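PDB 6ITX: fiber protein from Duck adenovirus 1, which forms the trimeric spike with which the virus attaches to host cells, the C-terminal head described here probably carrying the receptor-binding part. Local coordinates for residues A[106-111]-A[142-147]; A[124-129]-A[178-183]; A[276-281]-A[285-290]. All blocks are in the same frame, centred on the assembly; numbering follows the deposited sequence.

Interaction 1: residues A[106-111]-A[142-147]; sequences SGYEIF and KATAGY
Two different first torsions bring Tyr-108 and Lys-142 together. In Tyr-108, CG stands beside the backbone N and anti to the carbonyl carbon (chi1 -55°), which swings the ring across to 142-147; in Lys-142, CG lies anti to N (chi1 -175°) and the chain runs on fully extended past the end of the phenol. The Lys-142 CE methylene comes to 3.3 Å from Tyr-108 OH, while NZ stays 4.0 Å from the same oxygen, too far for a hydrogen bond. Thr-144 comes at the phenol at about a right angle: its methyl carbon CG2 touches Tyr-108 CZ at 3.5 Å, and its OG1 sits over the centre of one ring face, 4.2 Å above the plane. At the rim of the ring, in its plane, the carbonyl oxygen of Lys-142 approaches Tyr-108 CD2 at 3.5 Å. Nearer the base, Tyr-108 CD1 touches Tyr-147 CD2 at 3.7 Å. These two rings are inclined by only 29° but displaced so far, 5.5 Å between centroids, that they hardly overlap. Thr-144 OG1 also takes a weak bond from Tyr-147 N, helping to hold the turn that presents the second tyrosine.

In the sheet, strand 118-131 runs between strands 110-114 and 134-144, and Tyr-108 packs on its Ala-123 on the way over. Just past the tyrosine, Glu-109 and Ile-110 both face Val-122, a classic beta bulge at the start of strand 110-114. The chemistry across the contact is thus aromatic and aliphatic carbon with oxygen atoms at van der Waals range. Between these two segments, shape and dispersion probably do more than directional polar bonds to hold Tyr-108, and the lysine contributes its methylenes more than its charge.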
loop_
_atom_site.group_PDB
_atom_site.type_symbol
_atom_site.label_atom_id
_atom_site.label_comp_id
_atom_site.label_asym_id
_atom_site.label_seq_id
_atom_site.Cartn_x
_atom_site.Cartn_y
_atom_site.Cartn_z
ATOM N N SER A 106 0.605 -29.011 3.237
ATOM C CA SER A 106 -0.589 -29.711 2.780
ATOM C C SER A 106 -0.638 -29.845 1.259
ATOM O O SER A 106 -1.716 -30.025 0.687
ATOM C CB SER A 106 -1.822 -28.979 3.314
ATOM O OG SER A 106 -2.941 -29.058 2.441
ATOM N N GLY A 107 0.508 -29.765 0.583
ATOM C CA GLY A 107 0.542 -29.956 -0.853
ATOM C C GLY A 107 0.180 -28.695 -1.610
ATOM O O GLY A 107 0.008 -27.611 -1.049
ATOM N N TYR A 108 0.051 -28.857 -2.925
ATOM C CA TYR A 108 -0.226 -27.760 -3.851
ATOM C C TYR A 108 -1.525 -28.095 -4.581
ATOM O O TYR A 108 -1.526 -28.707 -5.654
ATOM C CB TYR A 108 0.973 -27.547 -4.827
ATOM C CG TYR A 108 2.283 -27.329 -4.094
ATOM C CD1 TYR A 108 3.048 -28.411 -3.668
ATOM C CD2 TYR A 108 2.730 -26.047 -3.783
ATOM C CE1 TYR A 108 4.226 -28.226 -2.974
ATOM C CE2 TYR A 108 3.923 -25.853 -3.088
ATOM C CZ TYR A 108 4.659 -26.955 -2.684
ATOM O OH TYR A 108 5.836 -26.800 -1.988
ATOM N N GLU A 109 -2.646 -27.677 -3.990
ATOM C CA GLU A 109 -3.974 -28.020 -4.491
ATOM C C GLU A 109 -4.806 -26.786 -4.860
ATOM O O GLU A 109 -6.036 -26.880 -5.004
ATOM C CB GLU A 109 -4.698 -28.881 -3.451
ATOM C CG GLU A 109 -4.099 -30.278 -3.309
ATOM C CD GLU A 109 -4.119 -30.794 -1.880
ATOM O OE1 GLU A 109 -4.714 -30.139 -0.978
ATOM O OE2 GLU A 109 -3.529 -31.878 -1.664
ATOM N N ILE A 110 -4.156 -25.632 -5.020
ATOM C CA ILE A 110 -4.806 -24.377 -5.379
ATOM C C ILE A 110 -4.552 -24.142 -6.857
ATOM O O ILE A 110 -3.419 -24.312 -7.322
ATOM C CB ILE A 110 -4.264 -23.225 -4.519
ATOM C CG1 ILE A 110 -4.452 -23.572 -3.041
ATOM C CG2 ILE A 110 -4.934 -21.917 -4.865
ATOM C CD1 ILE A 110 -5.884 -23.799 -2.669
ATOM N N PHE A 111 -5.603 -23.784 -7.608
ATOM C CA PHE A 111 -5.521 -23.733 -9.067
ATOM C C PHE A 111 -5.204 -22.323 -9.539
ATOM O O PHE A 111 -5.918 -21.380 -9.196
ATOM C CB PHE A 111 -6.823 -24.210 -9.704
ATOM C CG PHE A 111 -6.744 -24.394 -11.207
ATOM C CD1 PHE A 111 -6.973 -23.326 -12.070
ATOM C CD2 PHE A 111 -6.476 -25.637 -11.758
ATOM C CE1 PHE A 111 -6.902 -23.495 -13.465
ATOM C CE2 PHE A 111 -6.409 -25.817 -13.147
ATOM C CZ PHE A 111 -6.623 -24.753 -13.997
ATOM N N LYS A 142 3.033 -20.126 -2.500
ATOM C CA LYS A 142 4.220 -20.961 -2.655
ATOM C C LYS A 142 4.016 -21.907 -3.826
ATOM O O LYS A 142 2.955 -22.526 -3.940
ATOM C CB LYS A 142 4.503 -21.767 -1.395
ATOM C CG LYS A 142 5.786 -22.551 -1.481
ATOM C CD LYS A 142 6.134 -23.121 -0.130
ATOM C CE LYS A 142 7.134 -24.257 -0.238
ATOM N NZ LYS A 142 7.373 -24.794 1.148
ATOM N N ALA A 143 5.031 -22.039 -4.678
ATOM C CA ALA A 143 4.891 -22.872 -5.862
ATOM C C ALA A 143 6.149 -23.704 -6.117
ATOM O O ALA A 143 7.256 -23.363 -5.687
ATOM C CB ALA A 143 4.572 -22.019 -7.088
ATOM N N THR A 144 5.962 -24.816 -6.834
ATOM C CA THR A 144 7.065 -25.652 -7.289
ATOM C C THR A 144 6.978 -25.850 -8.795
ATOM O O THR A 144 5.891 -25.873 -9.379
ATOM C CB THR A 144 7.077 -27.031 -6.600
ATOM O OG1 THR A 144 5.876 -27.745 -6.917
ATOM C CG2 THR A 144 7.207 -26.895 -5.096
ATOM N N ALA A 145 8.139 -26.009 -9.424
ATOM C CA ALA A 145 8.147 -26.268 -10.861
ATOM C C ALA A 145 7.465 -27.590 -11.182
ATOM O O ALA A 145 6.825 -27.724 -12.241
ATOM C CB ALA A 145 9.577 -26.258 -11.395
ATOM N N GLY A 146 7.569 -28.563 -10.270
ATOM C CA GLY A 146 6.957 -29.861 -10.509
ATOM C C GLY A 146 5.464 -29.749 -10.715
ATOM O O GLY A 146 4.893 -30.419 -11.579
ATOM N N TYR A 147 4.822 -28.867 -9.950
ATOM C CA TYR A 147 3.403 -28.612 -10.087
ATOM C C TYR A 147 3.112 -27.413 -10.975
ATOM O O TYR A 147 1.992 -26.884 -10.952
ATOM C CB TYR A 147 2.790 -28.433 -8.710
ATOM C CG TYR A 147 2.701 -29.730 -7.980
ATOM C CD1 TYR A 147 1.752 -30.689 -8.341
ATOM C CD2 TYR A 147 3.574 -30.022 -6.944
ATOM C CE1 TYR A 147 1.666 -31.889 -7.671
ATOM C CE2 TYR A 147 3.501 -31.218 -6.271
ATOM C CZ TYR A 147 2.548 -32.150 -6.635
ATOM O OH TYR A 147 2.487 -33.338 -5.950
#

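Interaction 2: residues A[124-129]-A[178-183]; sequences GYVYLT and SGWPAP
Trp-180 and Val-126 join in a CH-pi contact inside the beta-rich fibre head, where the loop leading to strand 184-187 packs onto the long strand 118-131. The tryptophan gives the most surface. With CG anti to the carbonyl carbon (chi1 -69°) the indole is carried toward the strand, six-membered ring foremost.

Val-126 meets that ring from above. Its CG2 methyl lies 3.8 Å from the six-ring centroid and 27° off the ring normal, over the face but off centre, nearest Trp-180 CH2 at 3.4 Å, while the side chains as a whole cross at about a right angle. Gly-124, two residues earlier on the same side of the strand, meets the ring rim instead. With no side chain at this position, the indole can come right up to the backbone: Trp-180 CH2 is 3.6 Å from Gly-124 CA. The backbone N of Tyr-125 lies in the plane of the indole as well, though farther off.

Around the pair, Leu-165 of strand 160-165 touches both Trp-180 and Val-126, and the pyrrole NE1 makes a weak hydrogen bond to Val-164 O. The tryptophan therefore bridges two strands of the buried interior. Tyr-125 and Tyr-127 point from the strand to the other side, where they pack on Ser-202 and Leu-134 of a neighbouring subunit, so one strand serves both core and trimer interface. At the indole rim, the carbonyl oxygen of Gly-124 lies near the ring plane, 3.5 Å from Trp-180 CZ3.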
loop_
_atom_site.group_PDB
_atom_site.type_symbol
_atom_site.label_atom_id
_atom_site.label_comp_id
_atom_site.label_asym_id
_atom_site.label_seq_id
_atom_site.Cartn_x
_atom_site.Cartn_y
_atom_site.Cartn_z
ATOM N N GLY A 124 -1.183 -21.718 -0.907
ATOM C CA GLY A 124 -1.463 -20.349 -0.531
ATOM C C GLY A 124 -2.055 -20.198 0.853
ATOM O O GLY A 124 -2.655 -21.123 1.411
ATOM N N TYR A 125 -1.895 -18.989 1.388
ATOM C CA TYR A 125 -2.514 -18.570 2.637
ATOM C C TYR A 125 -2.990 -17.134 2.494
ATOM O O TYR A 125 -2.209 -16.256 2.125
ATOM C CB TYR A 125 -1.534 -18.666 3.802
ATOM C CG TYR A 125 -2.182 -18.303 5.096
ATOM C CD1 TYR A 125 -3.293 -19.013 5.544
ATOM C CD2 TYR A 125 -1.707 -17.253 5.878
ATOM C CE1 TYR A 125 -3.907 -18.696 6.750
ATOM C CE2 TYR A 125 -2.308 -16.926 7.088
ATOM C CZ TYR A 125 -3.408 -17.656 7.514
ATOM O OH TYR A 125 -4.042 -17.359 8.695
ATOM N N VAL A 126 -4.258 -16.883 2.796
ATOM C CA VAL A 126 -4.857 -15.561 2.655
ATOM C C VAL A 126 -5.431 -15.139 4.000
ATOM O O VAL A 126 -6.271 -15.844 4.569
ATOM C CB VAL A 126 -5.957 -15.544 1.582
ATOM C CG1 VAL A 126 -6.298 -14.100 1.205
ATOM C CG2 VAL A 126 -5.528 -16.343 0.375
ATOM N N TYR A 127 -5.003 -13.982 4.486
ATOM C CA TYR A 127 -5.466 -13.425 5.744
ATOM C C TYR A 127 -6.183 -12.126 5.431
ATOM O O TYR A 127 -5.558 -11.183 4.945
ATOM C CB TYR A 127 -4.297 -13.174 6.700
ATOM C CG TYR A 127 -4.696 -12.925 8.144
ATOM C CD1 TYR A 127 -5.158 -13.975 8.958
ATOM C CD2 TYR A 127 -4.589 -11.659 8.706
ATOM C CE1 TYR A 127 -5.497 -13.764 10.278
ATOM C CE2 TYR A 127 -4.935 -11.436 10.036
ATOM C CZ TYR A 127 -5.394 -12.490 10.818
ATOM O OH TYR A 127 -5.748 -12.271 12.147
ATOM N N LEU A 128 -7.482 -12.071 5.711
ATOM C CA LEU A 128 -8.283 -10.894 5.423
ATOM C C LEU A 128 -8.898 -10.344 6.701
ATOM O O LEU A 128 -9.518 -11.090 7.470
ATOM C CB LEU A 128 -9.374 -11.219 4.414
ATOM C CG LEU A 128 -8.846 -11.823 3.122
ATOM C CD1 LEU A 128 -10.006 -12.264 2.281
ATOM C CD2 LEU A 128 -7.997 -10.806 2.363
ATOM N N THR A 129 -8.726 -9.038 6.911
ATOM C CA THR A 129 -9.438 -8.294 7.934
ATOM C C THR A 129 -10.371 -7.285 7.281
ATOM O O THR A 129 -10.012 -6.632 6.302
ATOM C CB THR A 129 -8.479 -7.557 8.871
ATOM O OG1 THR A 129 -7.952 -6.397 8.210
ATOM C CG2 THR A 129 -7.354 -8.473 9.308
ATOM N N SER A 178 -10.312 -21.123 -8.028
ATOM C CA SER A 178 -8.988 -21.592 -7.634
ATOM C C SER A 178 -9.052 -22.748 -6.653
ATOM O O SER A 178 -8.012 -23.329 -6.333
ATOM C CB SER A 178 -8.166 -20.444 -7.039
ATOM O OG SER A 178 -7.875 -19.462 -8.028
ATOM N N GLY A 179 -10.245 -23.087 -6.179
ATOM C CA GLY A 179 -10.444 -24.212 -5.286
ATOM C C GLY A 179 -9.937 -24.016 -3.878
ATOM O O GLY A 179 -9.402 -24.954 -3.292
ATOM N N TRP A 180 -10.074 -22.820 -3.319
ATOM C CA TRP A 180 -9.638 -22.625 -1.943
ATOM C C TRP A 180 -10.545 -23.434 -1.028
ATOM O O TRP A 180 -11.672 -23.758 -1.399
ATOM C CB TRP A 180 -9.671 -21.147 -1.543
ATOM C CG TRP A 180 -8.634 -20.279 -2.240
ATOM C CD1 TRP A 180 -8.790 -19.632 -3.419
ATOM C CD2 TRP A 180 -7.298 -19.971 -1.790
ATOM N NE1 TRP A 180 -7.643 -18.938 -3.748
ATOM C CE2 TRP A 180 -6.712 -19.133 -2.762
ATOM C CE3 TRP A 180 -6.540 -20.330 -0.662
ATOM C CZ2 TRP A 180 -5.407 -18.635 -2.642
ATOM C CZ3 TRP A 180 -5.236 -19.847 -0.546
ATOM C CH2 TRP A 180 -4.685 -19.009 -1.534
ATOM N N PRO A 181 -10.058 -23.836 0.140
ATOM C CA PRO A 181 -10.961 -24.415 1.145
ATOM C C PRO A 181 -11.964 -23.372 1.608
ATOM O O PRO A 181 -11.909 -22.199 1.229
ATOM C CB PRO A 181 -10.021 -24.838 2.280
ATOM C CG PRO A 181 -8.693 -25.021 1.610
ATOM C CD PRO A 181 -8.643 -23.945 0.542
ATOM N N ALA A 182 -12.913 -23.815 2.424
ATOM C CA ALA A 182 -13.809 -22.874 3.069
ATOM C C ALA A 182 -12.982 -21.835 3.823
ATOM O O ALA A 182 -11.873 -22.120 4.275
ATOM C CB ALA A 182 -14.742 -23.598 4.035
ATOM N N PRO A 183 -13.473 -20.614 3.959
ATOM C CA PRO A 183 -12.800 -19.688 4.868
ATOM C C PRO A 183 -12.923 -20.206 6.294
ATOM O O PRO A 183 -13.711 -21.107 6.592
ATOM C CB PRO A 183 -13.546 -18.358 4.669
ATOM C CG PRO A 183 -14.464 -18.565 3.506
ATOM C CD PRO A 183 -14.708 -20.045 3.401
#

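Interaction 3: residues A[276-281]-A[285-290]; sequences TNFFAS and PNTFFL
Phe-278 and Phe-289 form the close part of this contact. Their rings meet obliquely, planes at 46° and centroids 5.5 Å apart, with Phe-278 CZ 3.8 Å from Phe-289 CD2. The same Phe-278 ring rests against Thr-287: Phe-278 CE1 lies 3.9 Å from the CG2 methyl and 3.7 Å from the carbonyl oxygen of that residue. Thr-287 can offer the methyl because CG2 is anti to its backbone N, leaving OG1 to bond Pro-284 O.

The rest is looser. Phe-288 turns its side chain away and adds little more than backbone, its N near the plane of the Phe-278 ring, while the loop around Asn-286 is exposed. Phe-278 sits within a type I turn from Asn-277 to Ala-280 that shapes the loop, and Asn-277 OD1 takes Phe-279 N at 3.0 Å in an Asx turn, the donor standing above the carbonyl plane.

Trp-148 meets Phe-278 edge-to-face. The cluster lies at the start of strand 288-299, which is flanked in the sheet by strands 134-144 and 226-235.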
loop_
_atom_site.group_PDB
_atom_site.type_symbol
_atom_site.label_atom_id
_atom_site.label_comp_id
_atom_site.label_asym_id
_atom_site.label_seq_id
_atom_site.Cartn_x
_atom_site.Cartn_y
_atom_site.Cartn_z
ATOM N N THR A 276 17.156 -19.700 -13.294
ATOM C CA THR A 276 16.799 -20.983 -13.864
ATOM C C THR A 276 15.402 -20.908 -14.467
ATOM O O THR A 276 14.526 -20.182 -13.981
ATOM C CB THR A 276 16.898 -22.114 -12.813
ATOM O OG1 THR A 276 15.704 -22.206 -12.037
ATOM C CG2 THR A 276 18.075 -21.904 -11.873
ATOM N N ASN A 277 15.210 -21.649 -15.557
ATOM C CA ASN A 277 13.938 -21.690 -16.282
ATOM C C ASN A 277 12.959 -22.545 -15.493
ATOM O O ASN A 277 12.943 -23.771 -15.622
ATOM C CB ASN A 277 14.152 -22.242 -17.686
ATOM C CG ASN A 277 12.881 -22.299 -18.505
ATOM O OD1 ASN A 277 11.821 -21.857 -18.070
ATOM N ND2 ASN A 277 12.981 -22.863 -19.704
ATOM N N PHE A 278 12.138 -21.890 -14.665
ATOM C CA PHE A 278 11.089 -22.584 -13.923
ATOM C C PHE A 278 10.252 -23.515 -14.804
ATOM O O PHE A 278 9.728 -24.521 -14.321
ATOM C CB PHE A 278 10.171 -21.557 -13.248
ATOM C CG PHE A 278 9.540 -22.033 -11.946
ATOM C CD1 PHE A 278 10.331 -22.355 -10.845
ATOM C CD2 PHE A 278 8.158 -22.105 -11.818
ATOM C CE1 PHE A 278 9.760 -22.747 -9.650
ATOM C CE2 PHE A 278 7.576 -22.499 -10.644
ATOM C CZ PHE A 278 8.376 -22.821 -9.542
ATOM N N PHE A 279 10.084 -23.198 -16.080
ATOM C CA PHE A 279 9.181 -23.992 -16.902
ATOM C C PHE A 279 9.895 -25.131 -17.620
ATOM O O PHE A 279 9.232 -25.932 -18.292
ATOM C CB PHE A 279 8.462 -23.107 -17.935
ATOM C CG PHE A 279 7.821 -21.873 -17.355
ATOM C CD1 PHE A 279 7.349 -21.859 -16.036
ATOM C CD2 PHE A 279 7.669 -20.727 -18.141
ATOM C CE1 PHE A 279 6.767 -20.712 -15.500
ATOM C CE2 PHE A 279 7.069 -19.582 -17.626
ATOM C CZ PHE A 279 6.621 -19.569 -16.299
ATOM N N ALA A 280 11.217 -25.225 -17.496
ATOM C CA ALA A 280 11.967 -26.210 -18.257
ATOM C C ALA A 280 11.764 -27.605 -17.674
ATOM O O ALA A 280 11.407 -27.778 -16.503
ATOM C CB ALA A 280 13.452 -25.854 -18.285
ATOM N N SER A 281 11.990 -28.613 -18.524
ATOM C CA SER A 281 11.844 -30.006 -18.133
ATOM C C SER A 281 13.090 -30.547 -17.446
ATOM O O SER A 281 13.030 -31.615 -16.819
ATOM C CB SER A 281 11.527 -30.866 -19.357
ATOM O OG SER A 281 12.585 -30.796 -20.306
ATOM N N PRO A 285 11.818 -30.938 -9.744
ATOM C CA PRO A 285 10.471 -30.517 -9.340
ATOM C C PRO A 285 10.438 -29.767 -8.036
ATOM O O PRO A 285 9.522 -28.969 -7.837
ATOM C CB PRO A 285 9.704 -31.835 -9.243
ATOM C CG PRO A 285 10.759 -32.837 -8.914
ATOM C CD PRO A 285 11.986 -32.395 -9.663
ATOM N N ASN A 286 11.401 -29.987 -7.149
ATOM C CA ASN A 286 11.444 -29.350 -5.836
ATOM C C ASN A 286 11.922 -27.897 -5.887
ATOM O O ASN A 286 11.952 -27.227 -4.841
ATOM C CB ASN A 286 12.354 -30.161 -4.903
ATOM C CG ASN A 286 13.797 -30.303 -5.454
ATOM O OD1 ASN A 286 14.018 -30.790 -6.589
ATOM N ND2 ASN A 286 14.774 -29.873 -4.655
ATOM N N THR A 287 12.340 -27.413 -7.056
ATOM C CA THR A 287 12.557 -25.987 -7.225
ATOM C C THR A 287 11.273 -25.237 -6.894
ATOM O O THR A 287 10.175 -25.640 -7.306
ATOM C CB THR A 287 12.987 -25.681 -8.650
ATOM O OG1 THR A 287 14.151 -26.448 -8.961
ATOM C CG2 THR A 287 13.301 -24.218 -8.793
ATOM N N PHE A 288 11.416 -24.142 -6.138
ATOM C CA PHE A 288 10.271 -23.458 -5.562
ATOM C C PHE A 288 10.478 -21.949 -5.555
ATOM O O PHE A 288 11.609 -21.443 -5.585
ATOM C CB PHE A 288 10.026 -23.905 -4.137
ATOM C CG PHE A 288 10.970 -23.270 -3.143
ATOM C CD1 PHE A 288 12.299 -23.656 -3.084
ATOM C CD2 PHE A 288 10.531 -22.286 -2.274
ATOM C CE1 PHE A 288 13.168 -23.086 -2.174
ATOM C CE2 PHE A 288 11.411 -21.707 -1.362
ATOM C CZ PHE A 288 12.724 -22.115 -1.312
ATOM N N PHE A 289 9.353 -21.235 -5.507
ATOM C CA PHE A 289 9.328 -19.838 -5.120
ATOM C C PHE A 289 8.267 -19.666 -4.039
ATOM O O PHE A 289 7.346 -20.487 -3.894
ATOM C CB PHE A 289 9.112 -18.886 -6.326
ATOM C CG PHE A 289 7.700 -18.882 -6.926
ATOM C CD1 PHE A 289 6.630 -18.259 -6.276
ATOM C CD2 PHE A 289 7.474 -19.414 -8.185
ATOM C CE1 PHE A 289 5.359 -18.226 -6.856
ATOM C CE2 PHE A 289 6.212 -19.382 -8.769
ATOM C CZ PHE A 289 5.154 -18.790 -8.112
ATOM N N LEU A 290 8.443 -18.607 -3.246
ATOM C CA LEU A 290 7.596 -18.362 -2.082
ATOM C C LEU A 290 7.545 -16.856 -1.861
ATOM O O LEU A 290 8.552 -16.235 -1.493
ATOM C CB LEU A 290 8.128 -19.098 -0.851
ATOM C CG LEU A 290 7.578 -18.689 0.522
ATOM C CD1 LEU A 290 6.186 -19.245 0.734
ATOM C CD2 LEU A 290 8.504 -19.130 1.624
#

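In the fold
All three interactions reach one mixed sheet of the fibre head. Along the chain, interactions 1 and 2 interleave, whereas interaction 3 comes after both. The centres of 1 and 2 are about 15 Å apart; the two are joined where Phe-111 N lies 2.8 Å from Ser-178 O and where Ile-110 packs on Trp-180. Interactions 1 and 3 are closer, about 11 Å between centres, and linked by the pairing of strands 134-144 and 288-299, Ala-143 N reaching Phe-289 O at 2.9 Å. Interactions 2 and 3, about 24 Å between centres, do not touch. Interaction 1 thus connects the buried middle of the head with the loops at one end.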